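Local coordinates for protein putative TetR-family transcriptional regulator (Streptomyces coelicolor, PDB 2HXO) that probably binds cis-regulatory DNA as a TetR-family transcription factor, through an N-terminal helix-turn-helix motif, at residues R92-G97 with E130-Q135. Sequence-based numbering, arbitrary orientation.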
loop_
_atom_site.group_PDB
_atom_site.type_symbol
_atom_site.label_atom_id
_atom_site.label_comp_id
_atom_site.label_asym_id
_atom_site.label_seq_id
_atom_site.Cartn_x
_atom_site.Cartn_y
_atom_site.Cartn_z
ATOM N N ARG A 92 14.782 6.054 7.539
ATOM C CA ARG A 92 14.117 5.142 8.462
ATOM C C ARG A 92 13.283 5.890 9.496
ATOM O O ARG A 92 12.189 5.437 9.844
ATOM C CB ARG A 92 15.132 4.264 9.177
ATOM C CG ARG A 92 15.718 3.188 8.292
ATOM C CD ARG A 92 16.714 2.336 9.085
ATOM N NE ARG A 92 17.491 1.529 8.173
ATOM C CZ ARG A 92 18.716 1.829 7.763
ATOM N NH1 ARG A 92 19.327 2.920 8.208
ATOM N NH2 ARG A 92 19.301 1.057 6.861
ATOM N N ALA A 93 13.790 7.022 9.982
ATOM C CA ALA A 93 13.061 7.817 10.967
ATOM C C ALA A 93 11.791 8.345 10.311
ATOM O O ALA A 93 10.731 8.371 10.935
ATOM C CB ALA A 93 13.913 8.983 11.468
ATOM N N VAL A 94 11.889 8.765 9.053
ATOM C CA VAL A 94 10.703 9.255 8.366
ATOM C C VAL A 94 9.682 8.130 8.235
ATOM O O VAL A 94 8.509 8.320 8.537
ATOM C CB VAL A 94 11.017 9.780 6.962
ATOM C CG1 VAL A 94 9.707 10.085 6.233
ATOM C CG2 VAL A 94 11.867 11.029 7.061
ATOM N N ALA A 95 10.139 6.959 7.803
ATOM C CA ALA A 95 9.266 5.800 7.614
ATOM C C ALA A 95 8.629 5.311 8.927
ATOM O O ALA A 95 7.439 4.983 8.962
ATOM C CB ALA A 95 10.053 4.666 6.945
ATOM N N LEU A 96 9.410 5.253 10.004
ATOM C CA LEU A 96 8.862 4.824 11.295
ATOM C C LEU A 96 7.858 5.846 11.804
ATOM O O LEU A 96 6.853 5.486 12.411
ATOM C CB LEU A 96 9.969 4.643 12.330
ATOM C CG LEU A 96 10.851 3.425 12.073
ATOM C CD1 LEU A 96 11.948 3.361 13.131
ATOM C CD2 LEU A 96 9.990 2.162 12.084
ATOM N N GLY A 97 8.138 7.125 11.562
ATOM C CA GLY A 97 7.213 8.165 11.971
ATOM C C GLY A 97 5.887 7.886 11.283
ATOM O O GLY A 97 4.836 7.929 11.916
ATOM N N GLU A 130 9.821 15.840 0.232
ATOM C CA GLU A 130 10.978 16.689 0.493
ATOM C C GLU A 130 11.887 15.979 1.505
ATOM O O GLU A 130 13.094 15.970 1.359
ATOM C CB GLU A 130 10.525 18.036 1.057
ATOM C CG GLU A 130 11.630 19.068 1.236
ATOM C CD GLU A 130 12.217 19.571 -0.079
ATOM O OE1 GLU A 130 11.517 19.561 -1.103
ATOM O OE2 GLU A 130 13.382 20.005 -0.083
ATOM N N SER A 131 11.283 15.384 2.527
ATOM C CA SER A 131 12.019 14.674 3.563
ATOM C C SER A 131 12.830 13.515 2.983
ATOM O O SER A 131 14.008 13.364 3.299
ATOM C CB SER A 131 11.052 14.123 4.614
ATOM O OG SER A 131 10.292 15.158 5.204
ATOM N N LEU A 132 12.194 12.693 2.152
ATOM C CA LEU A 132 12.868 11.555 1.544
ATOM C C LEU A 132 13.892 12.005 0.498
ATOM O O LEU A 132 15.032 11.527 0.494
ATOM C CB LEU A 132 11.841 10.617 0.908
ATOM C CG LEU A 132 10.762 10.055 1.848
ATOM C CD1 LEU A 132 9.703 9.295 1.031
ATOM C CD2 LEU A 132 11.394 9.153 2.879
ATOM N N GLY A 133 13.486 12.933 -0.368
ATOM C CA GLY A 133 14.360 13.422 -1.426
ATOM C C GLY A 133 15.736 13.928 -1.008
ATOM O O GLY A 133 16.756 13.564 -1.613
ATOM N N ARG A 134 15.773 14.773 0.024
ATOM C CA ARG A 134 17.038 15.321 0.511
ATOM C C ARG A 134 18.011 14.215 0.894
ATOM O O ARG A 134 19.217 14.357 0.704
ATOM C CB ARG A 134 16.808 16.237 1.723
ATOM C CG ARG A 134 16.087 17.544 1.395
ATOM C CD ARG A 134 16.012 18.456 2.609
ATOM N NE ARG A 134 15.139 19.602 2.373
ATOM C CZ ARG A 134 14.948 20.581 3.251
ATOM N NH1 ARG A 134 15.578 20.555 4.425
ATOM N NH2 ARG A 134 14.114 21.580 2.965
ATOM N N GLN A 135 17.486 13.121 1.437
ATOM C CA GLN A 135 18.321 12.001 1.831
ATOM C C GLN A 135 18.812 11.245 0.595
ATOM O O GLN A 135 19.943 10.777 0.559
ATOM C CB GLN A 135 17.545 11.086 2.780
ATOM C CG GLN A 135 17.042 11.822 4.050
ATOM C CD GLN A 135 18.133 12.668 4.732
ATOM O OE1 GLN A 135 19.293 12.270 4.812
ATOM N NE2 GLN A 135 17.751 13.832 5.224
#
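Glu130 OE2, on helix 124-138 of the all-helical TetR-type C-terminal domain, is gripped twice, by the side chain of Arg134 one turn along its own helix and by the backbone N of Phe201 of the second subunit. The bond from Arg134 NE is 3.0 Å long and nearly straight, 168° at the hydrogen; it lies in the guanidinium plane and takes the anti lone pair of OE2. Glu130 OE1 is hydrogen-bonded to Thr202 OG1 of that same neighbouring subunit, so both carboxylate oxygens tie helix 124-138 to the dimer partner.

The helix also packs on helix 87-104, the two segments running in roughly opposite directions. Val94 carries the contact from its side, and its CA comes within 7.4 Å of the CA of Ser131. With CG1 anti to the backbone N (chi1 172°), the two methyls split between neighbouring residues in a purely apolar packing: CG2 rests on Ser131 CB, at 4.0 Å, and CG1 on Leu132 CD2. Ser131 offers its methylene rather than its hydroxyl, since OG is turned back to a hydrogen bond with Arg127 O in the preceding turn. Gln135 extends the packing to Pro87, Ala90 and Val91.

Elsewhere on helix 87-104, Ala95 and Leu96 pack on Phe218 of helix 214-230. Leu132 reaches in from the flank: its chi2 of 172° carries CD1 onward, anti to CA, and CD2 is the branch that meets the valine, 3.9 Å from Val94 CG1 and 4.1 Å from Val94 CB.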